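Local coordinates for protein 3-deoxy-d-manno-octulosonic-acid transferase (PDB 4BFC) that probably binds the activated sugar CMP-Kdo and takes part in transferring Kdo during bacterial lipopolysaccharide synthesis, this fragment being its C-terminal donor-binding domain, at residues A52-Q57 with V131-G136; P161-F164 with V170-F173. One frame throughout, in Å; residues are numbered along the deposited sequence.

Interaction 1: A52-Q57 with V131-G136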
ATOM      1  N   ALA A  52       9.229  -0.162   9.268  1.00 19.95           N
ATOM      2  CA  ALA A  52       9.541  -0.525  10.665  1.00 21.38           C
ATOM      3  C   ALA A  52       9.826  -2.034  10.665  1.00 22.03           C
ATOM      4  O   ALA A  52       9.116  -2.805  10.009  1.00 21.88           O
ATOM      5  CB  ALA A  52       8.383  -0.229  11.574  1.00 21.05           C
ATOM      6  N   PRO A  53      10.839  -2.493  11.405  1.00 22.37           N
ATOM      7  CA  PRO A  53      11.737  -1.814  12.382  1.00 21.48           C
ATOM      8  C   PRO A  53      13.116  -1.543  11.749  1.00 20.32           C
ATOM      9  O   PRO A  53      14.127  -1.361  12.457  1.00 21.28           O
ATOM     10  CB  PRO A  53      11.868  -2.893  13.469  1.00 23.02           C
ATOM     11  CG  PRO A  53      11.959  -4.125  12.678  1.00 26.37           C
ATOM     12  CD  PRO A  53      10.969  -3.962  11.522  1.00 23.27           C
ATOM     13  N   GLU A  54      13.159  -1.459  10.437  1.00 17.20           N
ATOM     14  CA  GLU A  54      14.456  -1.329   9.690  1.00 19.81           C
ATOM     15  C   GLU A  54      15.217  -0.032  10.070  1.00 19.70           C
ATOM     16  O   GLU A  54      16.446  -0.083  10.173  1.00 21.00           O
ATOM     17  CB  GLU A  54      14.257  -1.372   8.199  1.00 20.99           C
ATOM     18  CG  GLU A  54      13.701  -2.684   7.677  1.00 18.49           C
ATOM     19  CD  GLU A  54      13.500  -2.681   6.166  1.00 18.23           C
ATOM     20  OE1 GLU A  54      12.979  -1.650   5.607  1.00 18.76           O
ATOM     21  OE2 GLU A  54      13.900  -3.658   5.505  1.00 19.27           O
ATOM     22  N   GLU A  55      14.536   1.127  10.169  1.00 18.73           N
ATOM     23  CA  GLU A  55      15.198   2.376  10.553  1.00 20.66           C
ATOM     24  C   GLU A  55      15.816   2.242  11.955  1.00 20.13           C
ATOM     25  O   GLU A  55      17.031   2.548  12.082  1.00 21.25           O
ATOM     26  CB  GLU A  55      14.329   3.614  10.499  1.00 21.43           C
ATOM     27  CG  GLU A  55      13.616   3.900   9.149  1.00 18.54           C
ATOM     28  CD  GLU A  55      12.228   3.308   9.132  1.00 18.61           C
ATOM     29  OE1 GLU A  55      11.722   2.748  10.146  1.00 19.11           O
ATOM     30  OE2 GLU A  55      11.589   3.414   8.075  1.00 16.73           O
ATOM     31  N   GLN A  56      15.016   1.813  12.938  1.00 22.56           N
ATOM     32  CA  GLN A  56      15.510   1.586  14.296  1.00 23.31           C
ATOM     33  C   GLN A  56      16.750   0.656  14.247  1.00 25.42           C
ATOM     34  O   GLN A  56      17.825   1.016  14.827  1.00 23.65           O
ATOM     35  CB  GLN A  56      14.398   1.008  15.153  1.00 25.83           C
ATOM     36  CG  GLN A  56      14.826   0.716  16.582  1.00 29.05           C
ATOM     37  CD  GLN A  56      15.049   2.003  17.329  1.00 25.72           C
ATOM     38  OE1 GLN A  56      14.192   2.876  17.322  1.00 36.62           O
ATOM     39  NE2 GLN A  56      16.218   2.139  17.972  1.00 38.96           N
ATOM     40  N   GLN A  57      16.609  -0.511  13.598  1.00 24.83           N
ATOM     41  CA  GLN A  57      17.657  -1.554  13.660  1.00 24.22           C
ATOM     42  C   GLN A  57      18.938  -1.147  12.982  1.00 22.88           C
ATOM     43  O   GLN A  57      20.051  -1.347  13.547  1.00 24.83           O
ATOM     44  CB  GLN A  57      17.197  -2.921  13.141  1.00 24.67           C
ATOM     45  CG  GLN A  57      16.024  -3.553  13.932  1.00 26.21           C
ATOM     46  CD  GLN A  57      15.601  -4.901  13.391  1.00 29.25           C
ATOM     47  OE1 GLN A  57      14.960  -5.678  14.108  1.00 37.30           O
ATOM     48  NE2 GLN A  57      15.880  -5.177  12.149  1.00 24.69           N
ATOM     49  N   VAL A 131      26.861   4.023  -0.936  1.00 16.40           N
ATOM     50  CA  VAL A 131      26.302   2.684  -0.848  1.00 18.43           C
ATOM     51  C   VAL A 131      24.851   2.859  -0.400  1.00 18.14           C
ATOM     52  O   VAL A 131      24.483   3.893   0.207  1.00 18.09           O
ATOM     53  CB  VAL A 131      27.013   1.747   0.210  1.00 21.10           C
ATOM     54  CG1 VAL A 131      28.465   1.401  -0.183  1.00 26.00           C
ATOM     55  CG2 VAL A 131      26.966   2.330   1.626  1.00 23.57           C
ATOM     56  N   CYS A 132      24.077   1.815  -0.618  1.00 18.36           N
ATOM     57  CA  CYS A 132      22.712   1.850  -0.156  1.00 17.25           C
ATOM     58  C   CYS A 132      22.199   0.496   0.322  1.00 20.92           C
ATOM     59  O   CYS A 132      22.826  -0.548   0.131  1.00 19.85           O
ATOM     60  CB  CYS A 132      21.790   2.443  -1.259  1.00 18.30           C
ATOM     61  SG  CYS A 132      21.329   1.259  -2.540  1.00 20.73           S
ATOM     62  N   PHE A 133      21.091   0.560   1.038  1.00 17.50           N
ATOM     63  CA  PHE A 133      20.277  -0.578   1.404  1.00 17.36           C
ATOM     64  C   PHE A 133      18.814  -0.308   0.966  1.00 15.18           C
ATOM     65  O   PHE A 133      18.268   0.725   1.273  1.00 16.84           O
ATOM     66  CB  PHE A 133      20.299  -0.706   2.922  1.00 18.57           C
ATOM     67  CG  PHE A 133      19.254  -1.637   3.511  1.00 17.73           C
ATOM     68  CD1 PHE A 133      19.346  -3.042   3.484  1.00 17.12           C
ATOM     69  CD2 PHE A 133      18.039  -1.084   3.984  1.00 18.70           C
ATOM     70  CE1 PHE A 133      18.325  -3.838   4.034  1.00 17.54           C
ATOM     71  CE2 PHE A 133      17.002  -1.872   4.523  1.00 20.27           C
ATOM     72  CZ  PHE A 133      17.163  -3.292   4.581  1.00 19.86           C
ATOM     73  N   VAL A 134      18.235  -1.279   0.270  1.00 15.12           N
ATOM     74  CA  VAL A 134      16.832  -1.196  -0.203  1.00 16.44           C
ATOM     75  C   VAL A 134      15.954  -1.996   0.739  1.00 17.69           C
ATOM     76  O   VAL A 134      16.079  -3.228   0.869  1.00 16.70           O
ATOM     77  CB  VAL A 134      16.666  -1.654  -1.675  1.00 18.42           C
ATOM     78  CG1 VAL A 134      15.146  -1.556  -2.054  1.00 17.41           C
ATOM     79  CG2 VAL A 134      17.515  -0.742  -2.587  1.00 18.79           C
ATOM     80  N   GLY A 135      15.058  -1.254   1.383  1.00 15.87           N
ATOM     81  CA  GLY A 135      14.242  -1.764   2.500  1.00 16.30           C
ATOM     82  C   GLY A 135      12.985  -2.558   2.121  1.00 15.15           C
ATOM     83  O   GLY A 135      12.765  -3.037   0.978  1.00 19.05           O
ATOM     84  N   GLY A 136      12.116  -2.702   3.109  1.00 16.47           N
ATOM     85  CA  GLY A 136      11.045  -3.675   2.909  1.00 17.29           C
ATOM     86  C   GLY A 136      11.556  -5.115   2.929  1.00 17.57           C
ATOM     87  O   GLY A 136      10.822  -6.031   2.573  1.00 18.50           O
TER
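Glu54, in the first turn of helix 54-68, and Gly135, just beyond strand 131-134, make the closest backbone approach, with Glu54 CA and Gly135 CA 7.2 Å apart. The Glu54 side chain spans that gap. CG lies anti to the carbonyl carbon (chi1 -64°), and the chain runs extended from there, which carries the carboxylate to the turn that follows the strand. Gly136 N donates to Glu54 OE1 at 2.8 Å, with an N-H...O angle of 155°, and reaches the syn side of that oxygen from somewhat out of the carboxylate plane. Gly135 has no side chain to hold the group off, and Glu54 OE1 comes within 3.4 Å of Gly135 CA.

The other oxygen, Glu54 OE2, is 3.4 Å from Phe133 CZ, at the ring edge and near its plane. Glu54 CD lies in that plane too, so the acid meets the slightly positive C-H rim; the carboxylate is turned 72° against the ring. Phe133 also packs on Leu138 and on Trp192 of helix 185-197.

Backbone N-H groups outside the two segments complete the site: His51 N donates to Glu54 OE1, while Ser137 N and Leu138 N donate to Glu54 OE2. The strands involved, 43-50 and 131-134, are neighbours at the middle of the parallel sheet, where the strand order reverses direction. In doubly wound alpha/beta domains the loops at the C-terminal ends of the strands beside such a switch point commonly line the ligand site, consistent with a donor-binding role for this region. Gripped by four main-chain N-H groups, two at each oxygen, the buried carboxylate is fixed in rotation and ties the turn before its helix to the glycine-containing turn after the central strand.

Interaction 2: P161-F164 with V170-F173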
ATOM      1  N   PRO A 161      16.978 -10.464   3.517  1.00 22.33           N
ATOM      2  CA  PRO A 161      16.698 -11.788   2.924  1.00 25.65           C
ATOM      3  C   PRO A 161      15.271 -11.912   2.411  1.00 23.32           C
ATOM      4  O   PRO A 161      14.994 -12.782   1.546  1.00 24.44           O
ATOM      5  CB  PRO A 161      16.927 -12.755   4.099  1.00 29.10           C
ATOM      6  CG  PRO A 161      17.170 -11.947   5.302  1.00 32.19           C
ATOM      7  CD  PRO A 161      17.094 -10.484   4.973  1.00 25.48           C
ATOM      8  N   ARG A 162      14.384 -11.020   2.911  1.00 20.91           N
ATOM      9  CA  ARG A 162      12.940 -11.075   2.497  1.00 21.28           C
ATOM     10  C   ARG A 162      12.632 -10.160   1.293  1.00 20.45           C
ATOM     11  O   ARG A 162      12.129  -9.042   1.448  1.00 21.30           O
ATOM     12  CB  ARG A 162      12.045 -10.921   3.696  1.00 20.50           C
ATOM     13  CG  ARG A 162      12.106 -12.178   4.605  1.00 27.47           C
ATOM     14  CD  ARG A 162      11.681 -11.832   6.008  1.00 26.40           C
ATOM     15  NE  ARG A 162      12.566 -10.927   6.790  1.00 25.20           N
ATOM     16  CZ  ARG A 162      13.666 -11.317   7.445  1.00 32.32           C
ATOM     17  NH1 ARG A 162      14.025 -12.601   7.360  1.00 30.28           N
ATOM     18  NH2 ARG A 162      14.447 -10.444   8.136  1.00 33.66           N
ATOM     19  N   TYR A 163      12.990 -10.655   0.107  1.00 21.10           N
ATOM     20  CA  TYR A 163      12.912  -9.884  -1.140  1.00 21.39           C
ATOM     21  C   TYR A 163      11.993 -10.522  -2.178  1.00 19.57           C
ATOM     22  O   TYR A 163      12.114 -10.268  -3.322  1.00 17.81           O
ATOM     23  CB  TYR A 163      14.317  -9.607  -1.713  1.00 21.95           C
ATOM     24  CG  TYR A 163      15.119 -10.864  -2.017  1.00 24.38           C
ATOM     25  CD1 TYR A 163      14.924 -11.560  -3.206  1.00 26.96           C
ATOM     26  CD2 TYR A 163      16.077 -11.344  -1.097  1.00 25.74           C
ATOM     27  CE1 TYR A 163      15.671 -12.703  -3.472  1.00 26.21           C
ATOM     28  CE2 TYR A 163      16.819 -12.488  -1.364  1.00 26.06           C
ATOM     29  CZ  TYR A 163      16.617 -13.130  -2.563  1.00 28.45           C
ATOM     30  OH  TYR A 163      17.327 -14.262  -2.857  1.00 29.16           O
ATOM     31  N   PHE A 164      11.101 -11.367  -1.720  1.00 23.93           N
ATOM     32  CA  PHE A 164      10.308 -12.285  -2.604  1.00 22.05           C
ATOM     33  C   PHE A 164       9.386 -11.575  -3.590  1.00 22.35           C
ATOM     34  O   PHE A 164       9.074 -12.129  -4.687  1.00 24.70           O
ATOM     35  CB  PHE A 164       9.569 -13.311  -1.760  1.00 24.12           C
ATOM     36  CG  PHE A 164       8.788 -12.726  -0.644  1.00 24.20           C
ATOM     37  CD1 PHE A 164       7.481 -12.184  -0.864  1.00 24.40           C
ATOM     38  CD2 PHE A 164       9.322 -12.687   0.641  1.00 26.40           C
ATOM     39  CE1 PHE A 164       6.762 -11.668   0.199  1.00 25.88           C
ATOM     40  CE2 PHE A 164       8.586 -12.165   1.701  1.00 28.08           C
ATOM     41  CZ  PHE A 164       7.318 -11.664   1.462  1.00 27.44           C
ATOM     42  N   VAL A 170      16.171  -9.991  -8.163  1.00 22.97           N
ATOM     43  CA  VAL A 170      17.255 -10.057  -7.138  1.00 25.54           C
ATOM     44  C   VAL A 170      18.113 -11.315  -7.408  1.00 28.31           C
ATOM     45  O   VAL A 170      19.331 -11.207  -7.487  1.00 30.45           O
ATOM     46  CB  VAL A 170      16.719 -10.037  -5.709  1.00 26.57           C
ATOM     47  CG1 VAL A 170      17.816 -10.247  -4.661  1.00 25.33           C
ATOM     48  CG2 VAL A 170      16.142  -8.663  -5.440  1.00 22.11           C
ATOM     49  N   ASP A 171      17.485 -12.477  -7.639  1.00 28.55           N
ATOM     50  CA  ASP A 171      18.287 -13.690  -8.022  1.00 31.24           C
ATOM     51  C   ASP A 171      19.145 -13.513  -9.271  1.00 28.86           C
ATOM     52  O   ASP A 171      20.274 -14.006  -9.300  1.00 32.70           O
ATOM     53  CB  ASP A 171      17.416 -14.928  -8.145  1.00 30.39           C
ATOM     54  CG  ASP A 171      16.888 -15.407  -6.824  1.00 31.32           C
ATOM     55  OD1 ASP A 171      17.415 -15.010  -5.768  1.00 34.31           O
ATOM     56  OD2 ASP A 171      15.930 -16.189  -6.847  1.00 36.04           O
ATOM     57  N   GLU A 172      18.680 -12.802 -10.281  1.00 28.00           N
ATOM     58  CA  GLU A 172      19.536 -12.548 -11.457  1.00 29.80           C
ATOM     59  C   GLU A 172      20.827 -11.813 -11.020  1.00 30.90           C
ATOM     60  O   GLU A 172      21.931 -12.069 -11.530  1.00 35.39           O
ATOM     61  CB  GLU A 172      18.825 -11.660 -12.459  1.00 31.67           C
ATOM     62  CG  GLU A 172      17.791 -12.345 -13.336  1.00 37.35           C
ATOM     63  CD  GLU A 172      16.889 -11.372 -14.086  1.00 41.23           C
ATOM     64  OE1 GLU A 172      17.115 -10.134 -14.053  1.00 48.13           O
ATOM     65  OE2 GLU A 172      15.921 -11.841 -14.704  1.00 41.77           O
ATOM     66  N   PHE A 173      20.681 -10.896 -10.060  1.00 27.49           N
ATOM     67  CA  PHE A 173      21.812 -10.149  -9.553  1.00 25.83           C
ATOM     68  C   PHE A 173      22.691 -10.947  -8.551  1.00 27.00           C
ATOM     69  O   PHE A 173      23.917 -10.799  -8.565  1.00 29.11           O
ATOM     70  CB  PHE A 173      21.356  -8.781  -9.022  1.00 25.28           C
ATOM     71  CG  PHE A 173      21.041  -7.778 -10.128  1.00 24.90           C
ATOM     72  CD1 PHE A 173      21.994  -6.930 -10.642  1.00 26.13           C
ATOM     73  CD2 PHE A 173      19.742  -7.665 -10.614  1.00 30.49           C
ATOM     74  CE1 PHE A 173      21.710  -6.017 -11.647  1.00 31.78           C
ATOM     75  CE2 PHE A 173      19.431  -6.770 -11.638  1.00 32.85           C
ATOM     76  CZ  PHE A 173      20.415  -5.923 -12.148  1.00 34.77           C
TER
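Tyr163 and Val170 form a CH-pi contact, accompanied by a polar approach to Asp171, inside the connection that leads from strand 157-159 into helix 167-175. It is a short-range contact, partly buried, its centre about 17 Å from the centre of the chain. Tyr163 CA and Val170 CA are the closest alpha carbons, 7.4 Å apart, and the ring fills the interval.

Val170 CG1 stands over one face of the Tyr163 ring, 3.5 Å from its centroid and 16° off the ring normal, a position in which a methyl C-H can address the pi cloud. The branch point follows it closely: Val170 CB is 3.4 Å from Tyr163 CD1, so the valine leans on the CD1-CE1 side of the ring as well as on its centre. Tyr163 has CG between its backbone N and carbonyl carbon (chi1 59°), a placement that swings the ring out of the loop and against Val170 on helix 167-175. Val170 also packs on Ile147.

At the far end of the ring, Tyr163 OH lies 3.0 Å from Asp171 OD1, a close approach whose hydrogen bond is not settled. The oxygen approaches at the ring edge, near its plane, while the carboxylate is turned 89° to the ring. The second oxygen, Asp171 OD2, accepts a hydrogen bond from Gln167 NE2 one turn earlier in the helix, which restrains the rotation of the acid presented to the phenol.

The tyrosine thus meets the helix with two chemically different parts, its face firmly against an apolar methyl and its hydroxyl close to a carboxylate. Together they would probably restrain the tilt and reach of the ring, and with it the way the loop folds back on its helix.

How the interactions relate
After helix 24-36 and strand 43-50 the chain enters helix 54-68; interaction 1 is completed only when strand 131-134 arrives, closing a loop of 73 intervening residues that holds strands 72-78, 98-100 and 113-115, all the strands on the far side of 43-50 from 131-134. Interaction 2 opens later and closes over five residues, between the loop after strand 157-159 and helix 167-175. The two are in series, neither nested nor crossed, with centres 15 Å apart. They do not touch, yet Arg162, next to Tyr163, bonds to the backbone of Ser137 and Leu138, residues that line interaction 1. One contact is central, the other peripheral.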